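Local coordinates for N-acetylneuraminate lyase (Fusobacterium nucleatum subsp. nucleatum ATCC 25586, PDB 5ZKA), which is a lyase of the dihydrodipicolinate synthetase family, a group of enzymes built on the TIM-barrel fold, at residues E205-A210 / I228-I233; P209-G214 / E235-S240; N253-G258 / K298-K303. All coordinates share one frame; numbering follows the deposited sequence.

Contact 1: E205-A210 / I228-I233. With EDO (1,2-ethanediol), chain E.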
ATOM      1  N   GLU A 205       0.957   1.359 -10.785  1.00 21.26           N
ATOM      2  CA  GLU A 205       1.644   0.133 -10.413  1.00 28.06           C
ATOM      3  C   GLU A 205       1.009  -0.542  -9.207  1.00 31.07           C
ATOM      4  O   GLU A 205       1.478  -1.608  -8.801  1.00 26.83           O
ATOM      5  CB  GLU A 205       3.127   0.424 -10.142  1.00 26.43           C
ATOM      6  CG  GLU A 205       3.425   1.254  -8.903  1.00 26.62           C
ATOM      7  CD  GLU A 205       3.234   2.750  -9.104  1.00 36.89           C
ATOM      8  OE1 GLU A 205       2.852   3.185 -10.219  1.00 34.61           O
ATOM      9  OE2 GLU A 205       3.499   3.490  -8.136  1.00 41.75           O
ATOM     10  N   MET A 206      -0.025   0.063  -8.617  1.00 23.55           N
ATOM     11  CA  MET A 206      -0.770  -0.525  -7.507  1.00 21.21           C
ATOM     12  C   MET A 206      -2.268  -0.573  -7.809  1.00 22.77           C
ATOM     13  O   MET A 206      -3.098  -0.496  -6.903  1.00 23.53           O
ATOM     14  CB  MET A 206      -0.485   0.234  -6.219  1.00 21.81           C
ATOM     15  CG  MET A 206       1.021   0.344  -5.982  1.00 26.77           C
ATOM     16  SD  MET A 206       1.471   1.042  -4.380  1.00 35.06           S
ATOM     17  CE  MET A 206       0.883   2.715  -4.563  1.00 27.26           C
ATOM     18  N   LEU A 207      -2.620  -0.741  -9.089  1.00 22.63           N
ATOM     19  CA  LEU A 207      -4.024  -0.742  -9.489  1.00 23.94           C
ATOM     20  C   LEU A 207      -4.779  -1.926  -8.896  1.00 23.60           C
ATOM     21  O   LEU A 207      -5.916  -1.780  -8.435  1.00 27.03           O
ATOM     22  CB  LEU A 207      -4.122  -0.761 -11.018  1.00 21.88           C
ATOM     23  CG  LEU A 207      -5.528  -0.792 -11.626  1.00 25.40           C
ATOM     24  CD1 LEU A 207      -6.382   0.380 -11.116  1.00 26.01           C
ATOM     25  CD2 LEU A 207      -5.425  -0.729 -13.148  1.00 24.90           C
ATOM     26  N   LEU A 208      -4.165  -3.106  -8.887  1.00 20.84           N
ATOM     27  CA  LEU A 208      -4.884  -4.281  -8.395  1.00 25.29           C
ATOM     28  C   LEU A 208      -5.210  -4.170  -6.908  1.00 24.29           C
ATOM     29  O   LEU A 208      -6.387  -4.354  -6.543  1.00 25.32           O
ATOM     30  CB  LEU A 208      -4.093  -5.552  -8.724  1.00 24.72           C
ATOM     31  CG  LEU A 208      -4.521  -6.825  -7.995  1.00 27.80           C
ATOM     32  CD1 LEU A 208      -5.974  -7.178  -8.266  1.00 29.47           C
ATOM     33  CD2 LEU A 208      -3.608  -7.963  -8.438  1.00 25.18           C
ATOM     34  N   PRO A 209      -4.263  -3.881  -6.007  1.00 24.33           N
ATOM     35  CA  PRO A 209      -4.652  -3.765  -4.588  1.00 24.47           C
ATOM     36  C   PRO A 209      -5.655  -2.651  -4.334  1.00 22.77           C
ATOM     37  O   PRO A 209      -6.530  -2.788  -3.470  1.00 24.04           O
ATOM     38  CB  PRO A 209      -3.319  -3.506  -3.867  1.00 27.43           C
ATOM     39  CG  PRO A 209      -2.342  -3.111  -4.938  1.00 24.90           C
ATOM     40  CD  PRO A 209      -2.799  -3.815  -6.185  1.00 23.81           C
ATOM     41  N   ALA A 210      -5.573  -1.555  -5.087  1.00 23.22           N
ATOM     42  CA  ALA A 210      -6.567  -0.494  -4.958  1.00 22.98           C
ATOM     43  C   ALA A 210      -7.945  -0.957  -5.416  1.00 29.74           C
ATOM     44  O   ALA A 210      -8.957  -0.614  -4.799  1.00 23.27           O
ATOM     45  CB  ALA A 210      -6.124   0.727  -5.768  1.00 23.55           C
ATOM     46  N   ILE A 228      -4.969  -0.947 -22.226  1.00 25.52           N
ATOM     47  CA  ILE A 228      -5.652  -2.229 -22.424  1.00 30.75           C
ATOM     48  C   ILE A 228      -5.486  -3.108 -21.191  1.00 31.93           C
ATOM     49  O   ILE A 228      -6.468  -3.601 -20.620  1.00 30.56           O
ATOM     50  CB  ILE A 228      -5.132  -2.936 -23.691  1.00 30.32           C
ATOM     51  CG1 ILE A 228      -5.466  -2.109 -24.932  1.00 33.62           C
ATOM     52  CG2 ILE A 228      -5.725  -4.357 -23.825  1.00 30.81           C
ATOM     53  CD1 ILE A 228      -6.918  -1.733 -25.037  1.00 42.16           C
ATOM     54  N   ARG A 229      -4.235  -3.312 -20.761  1.00 26.84           N
ATOM     55  CA  ARG A 229      -3.976  -4.127 -19.571  1.00 26.34           C
ATOM     56  C   ARG A 229      -4.626  -3.527 -18.333  1.00 28.28           C
ATOM     57  O   ARG A 229      -5.147  -4.256 -17.482  1.00 27.68           O
ATOM     58  CB  ARG A 229      -2.469  -4.269 -19.338  1.00 28.12           C
ATOM     59  CG  ARG A 229      -1.780  -5.339 -20.197  1.00 28.09           C
ATOM     60  CD  ARG A 229      -0.342  -5.543 -19.710  1.00 32.19           C
ATOM     61  NE  ARG A 229       0.386  -6.421 -20.616  1.00 30.50           N
ATOM     62  CZ  ARG A 229       1.162  -6.000 -21.608  1.00 35.05           C
ATOM     63  NH1 ARG A 229       1.314  -4.694 -21.810  1.00 29.88           N
ATOM     64  NH2 ARG A 229       1.772  -6.885 -22.404  1.00 29.78           N
ATOM     65  N   ALA A 230      -4.599  -2.199 -18.210  1.00 28.43           N
ATOM     66  CA  ALA A 230      -5.153  -1.557 -17.020  1.00 25.27           C
ATOM     67  C   ALA A 230      -6.640  -1.841 -16.877  1.00 27.38           C
ATOM     68  O   ALA A 230      -7.121  -2.130 -15.775  1.00 25.47           O
ATOM     69  CB  ALA A 230      -4.910  -0.051 -17.070  1.00 28.46           C
ATOM     70  N   LYS A 231      -7.394  -1.738 -17.974  1.00 28.93           N
ATOM     71  CA  LYS A 231      -8.807  -2.096 -17.913  1.00 32.27           C
ATOM     72  C   LYS A 231      -8.994  -3.570 -17.567  1.00 33.10           C
ATOM     73  O   LYS A 231      -9.925  -3.926 -16.835  1.00 34.33           O
ATOM     74  CB  LYS A 231      -9.493  -1.768 -19.241  1.00 35.71           C
ATOM     75  CG  LYS A 231      -9.742  -0.293 -19.455  1.00 48.79           C
ATOM     76  CD  LYS A 231     -10.627  -0.072 -20.675  1.00 57.30           C
ATOM     77  CE  LYS A 231     -12.093  -0.065 -20.308  1.00 55.04           C
ATOM     78  NZ  LYS A 231     -12.863   0.643 -21.361  1.00 54.78           N
ATOM     79  N   GLN A 232      -8.126  -4.446 -18.084  1.00 29.63           N
ATOM     80  CA  GLN A 232      -8.219  -5.865 -17.733  1.00 25.19           C
ATOM     81  C   GLN A 232      -8.047  -6.069 -16.228  1.00 29.25           C
ATOM     82  O   GLN A 232      -8.874  -6.725 -15.583  1.00 29.73           O
ATOM     83  CB  GLN A 232      -7.170  -6.676 -18.503  1.00 28.70           C
ATOM     84  CG  GLN A 232      -7.463  -6.847 -19.985  1.00 32.42           C
ATOM     85  CD  GLN A 232      -6.289  -7.447 -20.755  1.00 35.88           C
ATOM     86  OE1 GLN A 232      -5.163  -7.518 -20.253  1.00 36.00           O
ATOM     87  NE2 GLN A 232      -6.551  -7.874 -21.986  1.00 43.97           N
ATOM     88  N   ILE A 233      -6.969  -5.524 -15.652  1.00 25.80           N
ATOM     89  CA  ILE A 233      -6.750  -5.656 -14.204  1.00 26.81           C
ATOM     90  C   ILE A 233      -7.992  -5.210 -13.443  1.00 31.39           C
ATOM     91  O   ILE A 233      -8.535  -5.946 -12.607  1.00 29.95           O
ATOM     92  CB  ILE A 233      -5.515  -4.855 -13.758  1.00 23.24           C
ATOM     93  CG1 ILE A 233      -4.223  -5.404 -14.382  1.00 24.51           C
ATOM     94  CG2 ILE A 233      -5.428  -4.828 -12.215  1.00 28.16           C
ATOM     95  CD1 ILE A 233      -3.019  -4.433 -14.270  1.00 26.24           C
TER
HETATM   96  C1  EDO E 303       2.877   5.278 -12.814  1.00 51.44           C
HETATM   97  O1  EDO E 303       2.132   5.403 -11.631  1.00 47.78           O
HETATM   98  C2  EDO E 303       4.342   5.595 -12.535  1.00 54.70           C
HETATM   99  O2  EDO E 303       4.443   6.937 -12.142  1.00 57.80           O

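Contact 2: P209-G214 / E235-S240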
ATOM      1  N   PRO A 209      -4.263  -3.881  -6.007  1.00 24.33           N
ATOM      2  CA  PRO A 209      -4.652  -3.765  -4.588  1.00 24.47           C
ATOM      3  C   PRO A 209      -5.655  -2.651  -4.334  1.00 22.77           C
ATOM      4  O   PRO A 209      -6.530  -2.788  -3.470  1.00 24.04           O
ATOM      5  CB  PRO A 209      -3.319  -3.506  -3.867  1.00 27.43           C
ATOM      6  CG  PRO A 209      -2.342  -3.111  -4.938  1.00 24.90           C
ATOM      7  CD  PRO A 209      -2.799  -3.815  -6.185  1.00 23.81           C
ATOM      8  N   ALA A 210      -5.573  -1.555  -5.087  1.00 23.22           N
ATOM      9  CA  ALA A 210      -6.567  -0.494  -4.958  1.00 22.98           C
ATOM     10  C   ALA A 210      -7.945  -0.957  -5.416  1.00 29.74           C
ATOM     11  O   ALA A 210      -8.957  -0.614  -4.799  1.00 23.27           O
ATOM     12  CB  ALA A 210      -6.124   0.727  -5.768  1.00 23.55           C
ATOM     13  N   THR A 211      -8.008  -1.728  -6.511  1.00 24.92           N
ATOM     14  CA  THR A 211      -9.305  -2.169  -7.018  1.00 20.81           C
ATOM     15  C   THR A 211     -10.067  -2.995  -5.982  1.00 22.30           C
ATOM     16  O   THR A 211     -11.286  -2.836  -5.829  1.00 26.91           O
ATOM     17  CB  THR A 211      -9.116  -2.963  -8.316  1.00 25.93           C
ATOM     18  OG1 THR A 211      -8.461  -2.116  -9.266  1.00 28.54           O
ATOM     19  CG2 THR A 211     -10.465  -3.378  -8.885  1.00 27.61           C
ATOM     20  N   VAL A 212      -9.380  -3.873  -5.248  1.00 22.08           N
ATOM     21  CA  VAL A 212     -10.126  -4.707  -4.304  1.00 23.81           C
ATOM     22  C   VAL A 212     -10.505  -3.959  -3.031  1.00 25.61           C
ATOM     23  O   VAL A 212     -11.317  -4.473  -2.244  1.00 28.78           O
ATOM     24  CB  VAL A 212      -9.351  -5.997  -3.964  1.00 23.95           C
ATOM     25  CG1 VAL A 212      -9.008  -6.770  -5.257  1.00 27.41           C
ATOM     26  CG2 VAL A 212      -8.093  -5.701  -3.133  1.00 21.47           C
ATOM     27  N   LEU A 213      -9.952  -2.767  -2.799  1.00 26.44           N
ATOM     28  CA  LEU A 213     -10.448  -1.858  -1.767  1.00 25.79           C
ATOM     29  C   LEU A 213     -11.585  -0.972  -2.271  1.00 27.26           C
ATOM     30  O   LEU A 213     -11.994  -0.045  -1.568  1.00 32.13           O
ATOM     31  CB  LEU A 213      -9.315  -0.971  -1.237  1.00 20.65           C
ATOM     32  CG  LEU A 213      -8.269  -1.692  -0.371  1.00 25.19           C
ATOM     33  CD1 LEU A 213      -7.213  -0.711   0.107  1.00 28.61           C
ATOM     34  CD2 LEU A 213      -8.931  -2.354   0.842  1.00 27.15           C
ATOM     35  N   GLY A 214     -12.090  -1.222  -3.481  1.00 23.92           N
ATOM     36  CA  GLY A 214     -13.313  -0.594  -3.940  1.00 25.51           C
ATOM     37  C   GLY A 214     -13.175   0.757  -4.609  1.00 24.78           C
ATOM     38  O   GLY A 214     -14.170   1.491  -4.675  1.00 25.22           O
ATOM     39  N   GLU A 235     -11.193  -4.759 -14.415  1.00 30.40           N
ATOM     40  CA  GLU A 235     -12.395  -5.567 -14.608  1.00 29.23           C
ATOM     41  C   GLU A 235     -12.241  -6.954 -14.001  1.00 33.59           C
ATOM     42  O   GLU A 235     -13.177  -7.469 -13.377  1.00 35.32           O
ATOM     43  CB  GLU A 235     -12.732  -5.685 -16.095  1.00 32.65           C
ATOM     44  N   LEU A 236     -11.082  -7.585 -14.194  1.00 28.75           N
ATOM     45  CA  LEU A 236     -10.907  -8.933 -13.663  1.00 34.22           C
ATOM     46  C   LEU A 236     -10.975  -8.938 -12.141  1.00 30.38           C
ATOM     47  O   LEU A 236     -11.538  -9.863 -11.547  1.00 31.60           O
ATOM     48  CB  LEU A 236      -9.582  -9.523 -14.133  1.00 32.20           C
ATOM     49  CG  LEU A 236      -9.469  -9.835 -15.623  1.00 31.27           C
ATOM     50  CD1 LEU A 236      -7.998  -9.931 -15.991  1.00 33.46           C
ATOM     51  CD2 LEU A 236     -10.193 -11.117 -15.955  1.00 36.67           C
ATOM     52  N   ALA A 237     -10.403  -7.920 -11.495  1.00 29.31           N
ATOM     53  CA  ALA A 237     -10.377  -7.902 -10.034  1.00 29.99           C
ATOM     54  C   ALA A 237     -11.762  -7.667  -9.439  1.00 36.80           C
ATOM     55  O   ALA A 237     -12.041  -8.137  -8.329  1.00 33.88           O
ATOM     56  CB  ALA A 237      -9.393  -6.841  -9.522  1.00 31.53           C
ATOM     57  N   LYS A 238     -12.636  -6.948 -10.148  1.00 33.33           N
ATOM     58  CA  LYS A 238     -14.014  -6.761  -9.705  1.00 31.43           C
ATOM     59  C   LYS A 238     -14.921  -7.948 -10.022  1.00 41.65           C
ATOM     60  O   LYS A 238     -16.103  -7.912  -9.660  1.00 40.81           O
ATOM     61  CB  LYS A 238     -14.619  -5.503 -10.348  1.00 32.23           C
ATOM     62  CG  LYS A 238     -13.882  -4.198 -10.088  1.00 43.00           C
ATOM     63  CD  LYS A 238     -14.076  -3.231 -11.262  1.00 56.26           C
ATOM     64  CE  LYS A 238     -15.482  -2.689 -11.321  1.00 65.51           C
ATOM     65  NZ  LYS A 238     -16.007  -2.534  -9.946  1.00 68.46           N
ATOM     66  N   ASN A 239     -14.423  -8.986 -10.696  1.00 36.18           N
ATOM     67  CA  ASN A 239     -15.306 -10.026 -11.221  1.00 36.60           C
ATOM     68  C   ASN A 239     -14.729 -11.415 -10.987  1.00 37.85           C
ATOM     69  O   ASN A 239     -14.842 -12.301 -11.842  1.00 42.73           O
ATOM     70  CB  ASN A 239     -15.592  -9.813 -12.707  1.00 40.44           C
ATOM     71  CG  ASN A 239     -16.503  -8.627 -12.959  1.00 47.31           C
ATOM     72  OD1 ASN A 239     -17.725  -8.731 -12.812  1.00 48.98           O
ATOM     73  ND2 ASN A 239     -15.916  -7.492 -13.353  1.00 43.38           N
ATOM     74  N   SER A 240     -14.114 -11.618  -9.815  1.00 42.85           N
ATOM     75  CA  SER A 240     -13.744 -12.947  -9.308  1.00 40.19           C
ATOM     76  C   SER A 240     -12.690 -13.627 -10.174  1.00 41.16           C
ATOM     77  O   SER A 240     -12.707 -14.846 -10.364  1.00 38.79           O
ATOM     78  CB  SER A 240     -14.972 -13.846  -9.151  1.00 45.59           C
ATOM     79  OG  SER A 240     -16.016 -13.158  -8.479  1.00 49.77           O
TER

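Contact 3: N253-G258 / K298-K303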
ATOM      1  N   ASN A 253       3.782  -4.237 -14.333  1.00 24.02           N
ATOM      2  CA  ASN A 253       4.823  -3.630 -13.517  1.00 23.42           C
ATOM      3  C   ASN A 253       6.232  -3.934 -14.018  1.00 26.95           C
ATOM      4  O   ASN A 253       7.156  -3.181 -13.703  1.00 23.25           O
ATOM      5  CB  ASN A 253       4.640  -4.046 -12.047  1.00 24.73           C
ATOM      6  CG  ASN A 253       3.490  -3.296 -11.387  1.00 29.11           C
ATOM      7  OD1 ASN A 253       2.751  -2.582 -12.065  1.00 28.01           O
ATOM      8  ND2 ASN A 253       3.337  -3.442 -10.068  1.00 22.16           N
ATOM      9  N   ASP A 254       6.429  -4.997 -14.800  1.00 26.55           N
ATOM     10  CA  ASP A 254       7.692  -5.121 -15.529  1.00 28.21           C
ATOM     11  C   ASP A 254       7.852  -3.962 -16.509  1.00 29.67           C
ATOM     12  O   ASP A 254       8.942  -3.396 -16.662  1.00 26.75           O
ATOM     13  CB  ASP A 254       7.740  -6.448 -16.292  1.00 26.32           C
ATOM     14  CG  ASP A 254       8.072  -7.644 -15.412  1.00 35.83           C
ATOM     15  OD1 ASP A 254       8.456  -7.459 -14.231  1.00 37.67           O
ATOM     16  OD2 ASP A 254       7.959  -8.781 -15.923  1.00 38.27           O
ATOM     17  N   LEU A 255       6.771  -3.613 -17.199  1.00 27.06           N
ATOM     18  CA  LEU A 255       6.810  -2.481 -18.115  1.00 26.42           C
ATOM     19  C   LEU A 255       6.999  -1.171 -17.352  1.00 26.95           C
ATOM     20  O   LEU A 255       7.846  -0.348 -17.715  1.00 27.58           O
ATOM     21  CB  LEU A 255       5.529  -2.455 -18.947  1.00 28.17           C
ATOM     22  CG  LEU A 255       5.271  -1.162 -19.725  1.00 29.24           C
ATOM     23  CD1 LEU A 255       6.366  -0.935 -20.777  1.00 26.74           C
ATOM     24  CD2 LEU A 255       3.892  -1.216 -20.368  1.00 26.16           C
ATOM     25  N   ILE A 256       6.232  -0.967 -16.280  1.00 23.66           N
ATOM     26  CA  ILE A 256       6.351   0.278 -15.518  1.00 24.29           C
ATOM     27  C   ILE A 256       7.743   0.403 -14.913  1.00 25.35           C
ATOM     28  O   ILE A 256       8.327   1.493 -14.881  1.00 25.95           O
ATOM     29  CB  ILE A 256       5.243   0.357 -14.447  1.00 22.19           C
ATOM     30  CG1 ILE A 256       3.882   0.531 -15.135  1.00 25.41           C
ATOM     31  CG2 ILE A 256       5.509   1.517 -13.472  1.00 27.11           C
ATOM     32  CD1 ILE A 256       2.716   0.635 -14.165  1.00 26.45           C
ATOM     33  N   GLU A 257       8.308  -0.709 -14.439  1.00 27.26           N
ATOM     34  CA  GLU A 257       9.646  -0.654 -13.863  1.00 27.33           C
ATOM     35  C   GLU A 257      10.660  -0.174 -14.892  1.00 31.03           C
ATOM     36  O   GLU A 257      11.539   0.637 -14.577  1.00 28.35           O
ATOM     37  CB  GLU A 257      10.034  -2.030 -13.318  1.00 31.21           C
ATOM     38  CG  GLU A 257      11.446  -2.145 -12.805  1.00 34.58           C
ATOM     39  CD  GLU A 257      11.814  -3.597 -12.527  1.00 43.78           C
ATOM     40  OE1 GLU A 257      11.482  -4.087 -11.434  1.00 39.26           O
ATOM     41  OE2 GLU A 257      12.407  -4.253 -13.414  1.00 44.78           O
ATOM     42  N   GLY A 258      10.525  -0.630 -16.143  1.00 23.93           N
ATOM     43  CA  GLY A 258      11.402  -0.132 -17.193  1.00 25.12           C
ATOM     44  C   GLY A 258      11.131   1.321 -17.537  1.00 26.19           C
ATOM     45  O   GLY A 258      12.062   2.100 -17.760  1.00 28.07           O
ATOM     46  N   LYS A 298      12.600   1.241 -27.250  1.00 29.18           N
ATOM     47  CA  LYS A 298      12.274   0.350 -28.357  1.00 31.17           C
ATOM     48  C   LYS A 298      12.158  -1.087 -27.874  1.00 32.67           C
ATOM     49  O   LYS A 298      11.305  -1.843 -28.353  1.00 34.26           O
ATOM     50  CB  LYS A 298      13.326   0.481 -29.457  1.00 27.34           C
ATOM     51  CG  LYS A 298      13.107  -0.445 -30.648  1.00 35.88           C
ATOM     52  CD  LYS A 298      14.098  -0.147 -31.761  1.00 45.64           C
ATOM     53  CE  LYS A 298      14.125  -1.277 -32.797  1.00 52.94           C
ATOM     54  NZ  LYS A 298      15.082  -1.012 -33.919  1.00 57.25           N
ATOM     55  N   GLU A 299      12.978  -1.469 -26.885  1.00 30.56           N
ATOM     56  CA  GLU A 299      12.922  -2.840 -26.384  1.00 34.46           C
ATOM     57  C   GLU A 299      11.688  -3.066 -25.523  1.00 35.56           C
ATOM     58  O   GLU A 299      11.072  -4.138 -25.602  1.00 33.21           O
ATOM     59  CB  GLU A 299      14.194  -3.180 -25.605  1.00 37.66           C
ATOM     60  CG  GLU A 299      15.423  -3.363 -26.489  1.00 51.20           C
ATOM     61  CD  GLU A 299      15.202  -4.383 -27.601  1.00 61.68           C
ATOM     62  OE1 GLU A 299      14.976  -5.571 -27.290  1.00 65.41           O
ATOM     63  OE2 GLU A 299      15.249  -3.992 -28.789  1.00 66.26           O
ATOM     64  N   LEU A 300      11.322  -2.071 -24.695  1.00 30.55           N
ATOM     65  CA  LEU A 300      10.079  -2.147 -23.925  1.00 28.40           C
ATOM     66  C   LEU A 300       8.871  -2.263 -24.846  1.00 27.99           C
ATOM     67  O   LEU A 300       7.947  -3.044 -24.585  1.00 31.82           O
ATOM     68  CB  LEU A 300       9.918  -0.910 -23.034  1.00 28.94           C
ATOM     69  CG  LEU A 300      10.905  -0.715 -21.884  1.00 28.45           C
ATOM     70  CD1 LEU A 300      10.686   0.648 -21.217  1.00 30.11           C
ATOM     71  CD2 LEU A 300      10.764  -1.834 -20.866  1.00 28.70           C
ATOM     72  N   HIS A 301       8.843  -1.464 -25.911  1.00 26.47           N
ATOM     73  CA  HIS A 301       7.754  -1.560 -26.874  1.00 31.67           C
ATOM     74  C   HIS A 301       7.702  -2.953 -27.507  1.00 34.82           C
ATOM     75  O   HIS A 301       6.639  -3.587 -27.555  1.00 33.10           O
ATOM     76  CB  HIS A 301       7.919  -0.468 -27.931  1.00 32.52           C
ATOM     77  CG  HIS A 301       6.846  -0.459 -28.974  1.00 34.29           C
ATOM     78  ND1 HIS A 301       7.055  -0.913 -30.257  1.00 37.20           N
ATOM     79  CD2 HIS A 301       5.555  -0.053 -28.925  1.00 31.53           C
ATOM     80  CE1 HIS A 301       5.942  -0.784 -30.957  1.00 37.06           C
ATOM     81  NE2 HIS A 301       5.014  -0.272 -30.170  1.00 36.57           N
ATOM     82  N   LYS A 302       8.850  -3.458 -27.974  1.00 33.06           N
ATOM     83  CA  LYS A 302       8.873  -4.774 -28.613  1.00 39.74           C
ATOM     84  C   LYS A 302       8.441  -5.883 -27.654  1.00 36.03           C
ATOM     85  O   LYS A 302       7.775  -6.840 -28.063  1.00 35.14           O
ATOM     86  CB  LYS A 302      10.269  -5.060 -29.172  1.00 46.23           C
ATOM     87  CG  LYS A 302      10.502  -4.473 -30.556  1.00 55.02           C
ATOM     88  CD  LYS A 302      11.983  -4.257 -30.851  1.00 63.75           C
ATOM     89  CE  LYS A 302      12.797  -5.528 -30.658  1.00 73.39           C
ATOM     90  NZ  LYS A 302      14.193  -5.368 -31.167  1.00 79.67           N
ATOM     91  N   LYS A 303       8.796  -5.770 -26.375  1.00 33.07           N
ATOM     92  CA  LYS A 303       8.499  -6.856 -25.443  1.00 33.95           C
ATOM     93  C   LYS A 303       7.072  -6.790 -24.906  1.00 36.93           C
ATOM     94  O   LYS A 303       6.449  -7.830 -24.674  1.00 35.31           O
ATOM     95  CB  LYS A 303       9.492  -6.833 -24.277  1.00 35.01           C
ATOM     96  CG  LYS A 303       9.232  -7.887 -23.199  1.00 36.85           C
ATOM     97  CD  LYS A 303      10.442  -8.054 -22.292  1.00 42.07           C
ATOM     98  CE  LYS A 303      10.179  -9.069 -21.176  1.00 53.86           C
ATOM     99  NZ  LYS A 303       9.607 -10.347 -21.699  1.00 62.24           N
TER

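Contact 1: E205-A210 / I228-I233
The two backbones approach most closely at Leu208 and Ile233, whose CA atoms lie 6.3 Å apart, near the start of helix 207-212 and along helix 223-237. Leu207 and Leu208 meet Ile233 and Ala230 here. The CG2 methyl of Ile233 rests against both leucines, 3.8 Å from CB of Leu208 and 4.1 Å from CG of Leu207, meeting Leu208 near the backbone and Leu207 at its branch point. Because CG1 of Ile233 stands beside the backbone N (chi1 -64°), the CG2 branch is left opposite that N and reaches across. Leu207 and Ile233 cross obliquely, and CD2 of Leu207 runs on to Ala230, 4.0 Å from its CB and 3.4 Å from its carbonyl O, a van der Waals touch. Such apolar packing is what joins neighbouring outer helices of a TIM barrel; here the parallel strand 217-220 lies between the two in sequence. Tyr223 also covers Leu207 and Ala230, while Gln249 of helix 242-262 accepts the backbone N-H of Leu208. Met206 occupies the N-cap position, its O accepting the backbone N-H of Ala210. Glu205 OE1 takes a 2.7 Å hydrogen bond from O1 of a 1,2-ethanediol, probably from the crystallisation liquor.

Contact 2: P209-G214 / E235-S240
Two donors converge on the carbonyl O of Glu235 as helix 223-237 runs out: the side-chain amide of Asn239, and the backbone N-H of Lys238, whose own side chain touches Thr211 across the contact. Asn239 ND2 lies 2.7 Å from Glu235 O in a nearly straight bond (171° at the hydrogen), with the oxygen almost in the amide plane and the donor tilted 20° from the plane of the carbonyl. The bond from Lys238 N is weak. The Asn239 bond folds that residue back on the last turn and restrains the rotation of its amide.

Facing this end, Thr211 divides its two branches. OG1 sits beside the backbone N (chi1 -59°) and turns back to a hydrogen bond with the O of Leu207, which leaves CG2 on the far side from that N, reaching across. That methyl touches CB of Ala237 at 3.7 Å and CG of Lys238 at the same distance, the lysine chain passing it at about a right angle. CG1 of Val212 adds a looser touch, 4.3 Å from Ala237 CB, and Val212 also rests on Ile242 of helix 242-262. In this corner of the TIM barrel, where two outer helices end, Asn239 and Thr211 spend their side-chain hydrogen bonds within their own stretch of chain, and none links the two segments; what joins them is methyl and methylene packing, which sets a spacing but imposes little direction.

Contact 3: N253-G258 / K298-K303
Apolar helix-helix packing, in which leucines meet each other and a glycine backbone, joins helix 242-262 to helix 291-304, within the C-terminal helices that follow the TIM barrel in this family and form its helical extension. The backbones are nearest at Leu255 and Leu300, with CA atoms 6.7 Å apart, and both segments are helical throughout.

Leu300 carries most of the contact. Its CG stands beside the backbone N, anti to the carbonyl carbon (chi1 -67°), which sends both methyls toward the turn at Gly258. CD1 lies 3.8 Å from Gly258 C and 4.0 Å from its carbonyl O, while CD2 comes within 4.1 Å of Gly258 CA. The fork of the leucine therefore lies directly against main-chain atoms, an approach that depends on the absence of a side chain at Gly258, where a CB would point toward Leu300. From the turn before, Leu255 reaches the base of the same residue: its CD1 is 4.2 Å from CB of Leu300. Beyond the two segments, Thr267 of helix 264-274 packs on Leu300, and Phe304 touches both Leu255 and Asp254.

Charged groups lie around this apolar centre. Lys302 NZ forms a 2.9 Å salt bridge in which Glu299 OE2 offers its syn lone pair, a link one turn long within a single helix. Asp254 OD2 and Lys303 NZ have opposite charges but remain 6.2 Å apart, too far to pair; each carboxylate oxygen of Asp254 instead makes a salt bridge with a basic group of another chain. The cohesion between the helices is accordingly apolar and depends on close fit, while the ionic bonds brace one helix along its length or tie helix 242-262 to the neighbouring chain.

Contacts 1 and 2 are successive parts of one interface, between helix 207-212 and helix 223-237; their centres are 8 Å apart, they share Pro209 and Ala210, and Leu208 CD1 meets Ala237 CB at 3.7 Å. Contact 3 opens later in the chain, after helix 223-237 has given way to helix 242-262, and its centre lies about 16 Å from that of contact 1 and 24 Å from that of contact 2. Contact 1 is nonetheless joined to it by a probable hydrogen bond from Asn253 ND2 to Glu205 O, 2.9 Å long. Helix 242-262 thus links the barrel's outer layer, through Glu205, to the C-terminal helices, although contacts 2 and 3 do not touch.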